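Local coordinates for protein PA0821 (Pseudomonas aeruginosa, PDB 7DRG) that probably serves as a type VI secretion immunity protein (antitoxin) that protects the bacterium against a putative VRR-NUC domain-containing effector, at residues Y45-H50 / E174-Y179; G140-V145 / L216-E221; Y290-H295 / R340-L345. All blocks are in the same frame, centred on the assembly; numbering follows the deposited sequence.

Contact 1: Y45-H50 / E174-Y179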
# COMPACT_ATOMS: atom_id res chain seq x y z
N TYR B 45 4.38 -24.37 14.75
CA TYR B 45 5.73 -24.89 14.61
C TYR B 45 5.94 -25.97 15.66
O TYR B 45 5.80 -25.69 16.86
CB TYR B 45 6.77 -23.77 14.78
CG TYR B 45 6.66 -22.58 13.83
CD1 TYR B 45 5.75 -21.56 14.07
CD2 TYR B 45 7.52 -22.46 12.74
CE1 TYR B 45 5.67 -20.44 13.24
CE2 TYR B 45 7.45 -21.36 11.90
CZ TYR B 45 6.53 -20.36 12.15
OH TYR B 45 6.47 -19.27 11.31
N PHE B 46 6.30 -27.18 15.23
CA PHE B 46 6.34 -28.31 16.16
C PHE B 46 7.49 -29.23 15.80
O PHE B 46 8.06 -29.15 14.71
CB PHE B 46 5.01 -29.10 16.14
CG PHE B 46 4.74 -29.80 14.84
CD1 PHE B 46 4.22 -29.11 13.76
CD2 PHE B 46 5.01 -31.16 14.70
CE1 PHE B 46 3.98 -29.76 12.55
CE2 PHE B 46 4.77 -31.81 13.49
CZ PHE B 46 4.25 -31.10 12.42
N LYS B 47 7.82 -30.15 16.71
CA LYS B 47 8.95 -31.05 16.50
C LYS B 47 8.49 -32.50 16.44
O LYS B 47 7.32 -32.83 16.68
CB LYS B 47 10.02 -30.86 17.58
CG LYS B 47 10.63 -29.46 17.55
CD LYS B 47 11.85 -29.33 18.44
CE LYS B 47 12.40 -27.92 18.41
NZ LYS B 47 13.65 -27.80 19.22
N LYS B 48 9.45 -33.36 16.06
CA LYS B 48 9.29 -34.82 16.02
C LYS B 48 8.32 -35.27 14.93
O LYS B 48 7.70 -36.33 15.04
CB LYS B 48 8.87 -35.38 17.38
CG LYS B 48 9.87 -35.06 18.48
CD LYS B 48 9.37 -35.55 19.82
CE LYS B 48 10.14 -36.75 20.28
NZ LYS B 48 9.47 -37.42 21.43
N ALA B 49 8.20 -34.49 13.85
CA ALA B 49 7.34 -34.88 12.74
C ALA B 49 7.78 -36.18 12.08
O ALA B 49 6.98 -36.80 11.39
CB ALA B 49 7.31 -33.77 11.69
N HIS B 50 9.03 -36.59 12.28
CA HIS B 50 9.54 -37.84 11.74
C HIS B 50 9.09 -39.07 12.52
O HIS B 50 9.38 -40.19 12.08
CB HIS B 50 11.07 -37.80 11.69
CG HIS B 50 11.71 -37.64 13.03
ND1 HIS B 50 11.88 -36.40 13.63
CD2 HIS B 50 12.23 -38.55 13.89
CE1 HIS B 50 12.47 -36.56 14.80
NE2 HIS B 50 12.69 -37.85 14.98
N GLU B 174 1.85 -30.46 20.62
CA GLU B 174 2.66 -29.75 21.61
C GLU B 174 3.67 -28.82 20.93
O GLU B 174 4.88 -29.02 21.05
CB GLU B 174 3.35 -30.73 22.55
CG GLU B 174 2.35 -31.66 23.25
CD GLU B 174 2.81 -32.14 24.61
OE1 GLU B 174 3.91 -32.73 24.69
OE2 GLU B 174 2.07 -31.94 25.60
N PRO B 175 3.19 -27.81 20.21
CA PRO B 175 4.08 -26.99 19.38
C PRO B 175 5.01 -26.12 20.21
O PRO B 175 4.77 -25.85 21.39
CB PRO B 175 3.11 -26.12 18.56
CG PRO B 175 1.76 -26.77 18.73
CD PRO B 175 1.79 -27.38 20.09
N GLU B 176 6.07 -25.65 19.55
CA GLU B 176 6.98 -24.71 20.19
C GLU B 176 6.38 -23.30 20.24
O GLU B 176 6.57 -22.57 21.21
CB GLU B 176 8.31 -24.68 19.44
CG GLU B 176 8.88 -26.06 19.13
CD GLU B 176 9.42 -26.76 20.35
OE1 GLU B 176 10.29 -26.15 21.02
OE2 GLU B 176 8.99 -27.90 20.63
N GLN B 177 5.67 -22.92 19.18
CA GLN B 177 5.14 -21.57 19.03
C GLN B 177 4.14 -21.60 17.89
O GLN B 177 4.09 -22.54 17.11
CB GLN B 177 6.25 -20.55 18.74
CG GLN B 177 7.05 -20.89 17.50
CD GLN B 177 8.14 -19.88 17.21
OE1 GLN B 177 7.85 -18.69 17.03
NE2 GLN B 177 9.39 -20.34 17.15
N GLY B 178 3.34 -20.54 17.81
CA GLY B 178 2.32 -20.51 16.79
C GLY B 178 1.45 -19.28 16.92
O GLY B 178 1.56 -18.51 17.88
N TYR B 179 0.56 -19.12 15.94
CA TYR B 179 -0.34 -17.97 15.89
C TYR B 179 -1.44 -18.27 14.90
O TYR B 179 -1.30 -19.14 14.03
CB TYR B 179 0.40 -16.67 15.50
CG TYR B 179 1.42 -16.88 14.41
CD1 TYR B 179 1.04 -16.90 13.07
CD2 TYR B 179 2.76 -17.09 14.72
CE1 TYR B 179 1.99 -17.12 12.07
CE2 TYR B 179 3.70 -17.31 13.73
CZ TYR B 179 3.32 -17.32 12.42
OH TYR B 179 4.27 -17.55 11.46
O HOH W 1 7.07 -29.33 19.36

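Contact 2: G140-V145 / L216-E221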
# COMPACT_ATOMS: atom_id res chain seq x y z
N GLY B 140 20.17 -30.67 13.15
CA GLY B 140 19.81 -29.36 13.67
C GLY B 140 18.58 -28.73 13.03
O GLY B 140 18.04 -27.78 13.60
N HIS B 141 18.12 -29.20 11.87
CA HIS B 141 16.93 -28.63 11.23
C HIS B 141 15.70 -29.41 11.68
O HIS B 141 15.14 -30.22 10.94
CB HIS B 141 17.08 -28.64 9.72
CG HIS B 141 18.11 -27.68 9.20
ND1 HIS B 141 18.22 -27.35 7.86
CD2 HIS B 141 19.07 -26.97 9.84
CE1 HIS B 141 19.21 -26.49 7.70
NE2 HIS B 141 19.74 -26.24 8.88
N ASP B 142 15.26 -29.15 12.92
CA ASP B 142 14.30 -30.02 13.59
C ASP B 142 12.89 -29.46 13.69
O ASP B 142 12.02 -30.12 14.28
CB ASP B 142 14.81 -30.38 15.00
CG ASP B 142 14.97 -29.16 15.90
OD1 ASP B 142 14.74 -28.02 15.44
OD2 ASP B 142 15.33 -29.35 17.08
N LEU B 143 12.61 -28.29 13.13
CA LEU B 143 11.33 -27.63 13.33
C LEU B 143 10.45 -27.83 12.10
O LEU B 143 10.83 -27.45 10.99
CB LEU B 143 11.54 -26.14 13.61
CG LEU B 143 10.32 -25.41 14.18
CD1 LEU B 143 9.88 -26.07 15.48
CD2 LEU B 143 10.68 -23.94 14.39
N SER B 144 9.28 -28.42 12.31
CA SER B 144 8.28 -28.64 11.27
C SER B 144 7.13 -27.66 11.44
O SER B 144 7.03 -26.93 12.43
CB SER B 144 7.79 -30.09 11.30
OG SER B 144 8.87 -30.99 11.05
N VAL B 145 6.24 -27.61 10.44
CA VAL B 145 5.18 -26.62 10.40
C VAL B 145 3.89 -27.27 9.94
O VAL B 145 3.88 -28.02 8.96
CB VAL B 145 5.53 -25.44 9.46
CG1 VAL B 145 4.33 -24.49 9.34
CG2 VAL B 145 6.76 -24.69 9.96
N LEU B 216 10.78 -20.01 7.14
CA LEU B 216 11.34 -19.40 8.33
C LEU B 216 11.86 -20.43 9.33
O LEU B 216 12.84 -20.17 10.04
CB LEU B 216 10.29 -18.52 9.01
CG LEU B 216 9.75 -17.31 8.23
CD1 LEU B 216 8.58 -16.66 8.96
CD2 LEU B 216 10.86 -16.30 8.00
N ALA B 217 11.23 -21.61 9.35
CA ALA B 217 11.29 -22.50 10.52
C ALA B 217 12.72 -22.89 10.91
O ALA B 217 13.02 -23.02 12.10
CB ALA B 217 10.45 -23.74 10.26
N ASN B 218 13.59 -23.12 9.94
CA ASN B 218 14.92 -23.63 10.26
C ASN B 218 16.04 -22.70 9.81
O ASN B 218 17.18 -23.14 9.61
CB ASN B 218 15.11 -25.04 9.70
CG ASN B 218 14.19 -26.05 10.37
OD1 ASN B 218 14.40 -26.42 11.53
ND2 ASN B 218 13.14 -26.46 9.67
N THR B 219 15.73 -21.42 9.66
CA THR B 219 16.75 -20.41 9.46
C THR B 219 17.53 -20.19 10.77
O THR B 219 17.00 -20.43 11.85
CB THR B 219 16.12 -19.09 9.03
OG1 THR B 219 15.21 -18.64 10.05
CG2 THR B 219 15.36 -19.27 7.72
N PRO B 220 18.78 -19.73 10.68
CA PRO B 220 19.51 -19.41 11.92
C PRO B 220 18.81 -18.36 12.77
O PRO B 220 18.93 -18.38 14.00
CB PRO B 220 20.87 -18.90 11.41
CG PRO B 220 20.98 -19.41 10.02
CD PRO B 220 19.58 -19.46 9.48
N GLU B 221 18.07 -17.45 12.14
CA GLU B 221 17.37 -16.42 12.88
C GLU B 221 16.29 -16.98 13.80
O GLU B 221 15.92 -16.34 14.78
CB GLU B 221 16.76 -15.39 11.92
CG GLU B 221 17.78 -14.49 11.22
CD GLU B 221 18.28 -15.04 9.88
OE1 GLU B 221 18.13 -16.25 9.62
OE2 GLU B 221 18.83 -14.24 9.09
O HOH W 2 15.44 -25.62 13.89

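Contact 3: Y290-H295 / R340-L345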
# COMPACT_ATOMS: atom_id res chain seq x y z
N TYR B 290 -4.51 -6.66 19.97
CA TYR B 290 -3.17 -7.09 19.57
C TYR B 290 -2.10 -6.17 20.14
O TYR B 290 -1.00 -6.63 20.47
CB TYR B 290 -3.04 -7.13 18.05
CG TYR B 290 -3.92 -8.11 17.28
CD1 TYR B 290 -5.04 -8.71 17.85
CD2 TYR B 290 -3.62 -8.42 15.95
CE1 TYR B 290 -5.84 -9.58 17.11
CE2 TYR B 290 -4.40 -9.28 15.21
CZ TYR B 290 -5.51 -9.86 15.80
OH TYR B 290 -6.28 -10.73 15.05
N VAL B 291 -2.38 -4.87 20.21
CA VAL B 291 -1.41 -3.93 20.79
C VAL B 291 -1.10 -4.32 22.23
O VAL B 291 0.06 -4.33 22.66
CB VAL B 291 -1.94 -2.49 20.70
CG1 VAL B 291 -1.15 -1.56 21.63
CG2 VAL B 291 -1.90 -2.01 19.28
N LEU B 292 -2.14 -4.64 23.00
CA LEU B 292 -1.93 -4.97 24.40
C LEU B 292 -1.17 -6.29 24.55
O LEU B 292 -0.27 -6.41 25.39
CB LEU B 292 -3.27 -5.02 25.13
CG LEU B 292 -3.97 -3.66 25.28
CD1 LEU B 292 -5.36 -3.86 25.85
CD2 LEU B 292 -3.15 -2.71 26.15
N LEU B 293 -1.50 -7.30 23.74
CA LEU B 293 -0.79 -8.56 23.84
C LEU B 293 0.65 -8.42 23.35
O LEU B 293 1.57 -8.98 23.95
CB LEU B 293 -1.52 -9.65 23.06
CG LEU B 293 -0.85 -11.02 23.15
CD1 LEU B 293 -0.78 -11.51 24.59
CD2 LEU B 293 -1.61 -12.01 22.31
N ASN B 294 0.86 -7.70 22.24
CA ASN B 294 2.21 -7.49 21.75
C ASN B 294 3.07 -6.78 22.78
O ASN B 294 4.26 -7.09 22.93
CB ASN B 294 2.17 -6.71 20.43
CG ASN B 294 3.55 -6.33 19.91
OD1 ASN B 294 4.20 -7.12 19.23
ND2 ASN B 294 3.99 -5.11 20.22
N HIS B 295 2.49 -5.83 23.52
CA HIS B 295 3.23 -5.14 24.57
C HIS B 295 3.68 -6.12 25.65
O HIS B 295 4.82 -6.05 26.13
CB HIS B 295 2.37 -4.03 25.16
CG HIS B 295 3.12 -3.11 26.07
ND1 HIS B 295 3.99 -2.14 25.61
CD2 HIS B 295 3.14 -3.01 27.42
CE1 HIS B 295 4.51 -1.49 26.63
NE2 HIS B 295 4.00 -2.00 27.75
N ARG B 340 -4.35 4.29 27.74
CA ARG B 340 -5.27 4.74 26.70
C ARG B 340 -5.73 3.56 25.85
O ARG B 340 -6.90 3.50 25.44
CB ARG B 340 -4.62 5.81 25.83
CG ARG B 340 -5.54 6.29 24.71
CD ARG B 340 -4.94 7.42 23.89
NE ARG B 340 -3.76 7.02 23.13
CZ ARG B 340 -3.79 6.25 22.04
NH1 ARG B 340 -4.95 5.79 21.58
NH2 ARG B 340 -2.66 5.94 21.42
N TRP B 341 -4.84 2.60 25.58
CA TRP B 341 -5.23 1.41 24.83
C TRP B 341 -6.15 0.52 25.65
O TRP B 341 -7.07 -0.11 25.09
CB TRP B 341 -3.98 0.65 24.37
CG TRP B 341 -3.30 1.28 23.19
CD1 TRP B 341 -2.20 2.09 23.22
CD2 TRP B 341 -3.69 1.18 21.82
NE1 TRP B 341 -1.88 2.49 21.94
CE2 TRP B 341 -2.78 1.94 21.06
CE3 TRP B 341 -4.73 0.51 21.16
CZ2 TRP B 341 -2.87 2.05 19.68
CZ3 TRP B 341 -4.81 0.61 19.78
CH2 TRP B 341 -3.89 1.38 19.06
N CYS B 342 -5.94 0.45 26.97
CA CYS B 342 -6.87 -0.26 27.84
C CYS B 342 -8.26 0.36 27.79
O CYS B 342 -9.27 -0.36 27.82
CB CYS B 342 -6.36 -0.26 29.28
SG CYS B 342 -4.72 -0.98 29.52
N ASP B 343 -8.33 1.69 27.76
CA ASP B 343 -9.63 2.36 27.68
C ASP B 343 -10.30 2.11 26.34
O ASP B 343 -11.52 1.91 26.28
CB ASP B 343 -9.47 3.87 27.91
CG ASP B 343 -9.16 4.22 29.36
OD1 ASP B 343 -9.56 3.48 30.27
OD2 ASP B 343 -8.52 5.28 29.58
N LYS B 344 -9.52 2.11 25.26
CA LYS B 344 -10.09 1.87 23.94
C LYS B 344 -10.65 0.45 23.85
O LYS B 344 -11.71 0.23 23.26
CB LYS B 344 -9.03 2.11 22.86
CG LYS B 344 -9.61 2.27 21.47
CD LYS B 344 -8.90 3.36 20.67
CE LYS B 344 -7.51 2.93 20.24
NZ LYS B 344 -7.18 3.44 18.88
N LEU B 345 -9.94 -0.52 24.43
CA LEU B 345 -10.43 -1.89 24.50
C LEU B 345 -11.82 -1.96 25.10
O LEU B 345 -12.75 -2.52 24.51
CB LEU B 345 -9.44 -2.74 25.31
CG LEU B 345 -9.67 -4.25 25.43
CD1 LEU B 345 -9.21 -4.97 24.18
CD2 LEU B 345 -8.97 -4.82 26.66

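Contact 1: Y45-H50 / E174-Y179
Tyr45 has the most surface covered in this contact and pairs with Gln177, its partner in an antiparallel, hydrogen-bonded pair joining strands 34-46 and 177-180. Tyr45 N donates to Gln177 O at 3.0 Å. Tyr45 O, however, is met by Glu176 N at 2.7 Å; Glu176 and Gln177 together face Tyr45, an arrangement consistent with a classic beta bulge, with Glu176 near helical phi/psi.

The Tyr45 and Gln177 side chains leave the same face of the sheet. CG of Gln177 rests against Tyr45 CD1 at 3.7 Å, and the ring and amide planes stand 45° apart. The Gln177 amide is held further on, its NE2 bonding the hydroxyl of Tyr302. Val145 and Phe222 pack on the Tyr45 ring, and Leu216 lies by its hydroxyl end.

Glu176 turns its chain back at chi2 (-73°), which brings its CD across the aliphatic part of Lys47. CE of Lys47 lies 3.7 Å from Glu176 CD, but the ammonium prefers Asp142, with which it forms a salt bridge. A water lies beside them: it accepts from Lys47 N and donates to Glu174 O and to Glu176 OE2, the last at 2.7 Å, tying the two segments together.

At the far end of the contact, the Tyr45 and Tyr179 hydroxyls share a hydrogen bond, OH to OH 2.8 Å, while Tyr45 CE1 touches Tyr179 CE2 at 3.7 Å.

Contact 2: G140-V145 / L216-E221
His141, directly after the Gly140 that closes helix 134-139 in a Schellman motif, turns one face of its imidazole to Asn218. The ring carbon CG of His141 lies 4.0 Å from Asn218 CB, and ring and amide planes are only 14° apart, although the two side chains run obliquely to each other. His141 is also the centre of an inverse gamma turn, whose bond from Asp142 N back to Gly140 O is weak. This tight bend swings the chain round the tip of Asn218.

Asp142 starts off in the other direction, but its carboxylate bends back. OD1 of Asp142 is reached by a water at 2.9 Å, and the same water is 2.7 Å from Asn218 OD1, while OD2 of Asp142 forms a salt bridge with Lys47.

Leu143 makes the central polar contact. Its backbone N donates to Asn218 OD1 at 3.0 Å, in the carbonyl plane and on a lone pair (C=O...N angle 125°), and its carbonyl O receives Asn218 ND2 at 2.8 Å. One primary amide thus answers both the N-H and the C=O of a single residue, much as the backbone of a neighbouring strand would, next to strand 144-151. Asn218 is in place to do this as the third residue of a type I beta turn, Leu216 to Thr219. Leu216 O accepts both the N and the OG1 of Thr219, the latter at 2.8 Å, which secures the turn behind the amide.

Leu143 sends CB toward the turn, and its CD2 lies 3.4 Å from Ala217 O. Two residues on, Val145 lies on the same side of the chain and brings CG2 to within 3.8 Å of Ala217 CB.

Contact 3: Y290-H295 / R340-L345
Val291 and Leu292 meet Trp341 from a helix whose shortest bond in this segment, Asn294 N to Tyr290 O at 2.8 Å, belongs to its own backbone; the interface between the helices is built from apolar groups and one sulfur. The segments 290-295 and 340-345 come from helices 288-297 and 338-348, packed roughly antiparallel but inclined: their axes approach to 10.2 Å, with 140° between their N-to-C directions.

Val291 points at the indole and lays both methyls over one face of it. CG1 makes a CH-pi contact, 3.8 Å from the centroid of the five-membered ring of Trp341 and 11° off the ring normal, so it sits squarely over the pyrrole part. CG2 covers the benzo end, 3.9 Å from CH2 of Trp341. With CG1 anti to the backbone N (chi1 164°), the branched chain spreads along the length of the indole. The opposite face of the indole is approached, toward its rim, by the guanidinium carbon CZ of the preceding Arg340, itself in a salt bridge with Glu337.

Leu292 starts off beside the other helix, but its end turns in and its two methyls divide the work. CD2 fits between Trp341 CB, at 3.9 Å, and Cys342 SG, which is slightly more distant. CD1 goes the other way, to Leu345 CD2 at 3.8 Å, one helical turn on from Trp341. Phe259 of strand 259-264 packs against both leucines, and Ile338 adds to the cover over Leu292.

Methyls set over an aromatic face and methyls set against methyls give this contact its grip through dispersion and the burial of hydrocarbon, so shape fit, rather than directional bonds between the segments, probably governs how they pack here.

Contacts 1 and 2 are neighbours, their centres about 10 Å apart, and they share the sheet in which strands 34-46 and 144-151 run side by side. They touch directly: Lys47 NZ meets Asp142 OD2 at 3.1 Å in a salt bridge, and Phe46 O and Ser144 N lie 2.8 Å apart, probably hydrogen-bonded. Along the sequence their segments alternate, so the two contacts interlock. Contact 3 stands apart as a pair of helices later in the chain, its centre about 28 Å from that of contact 1 and 31 Å from that of contact 2; the nearest atoms remain about 8 Å and 15 Å away.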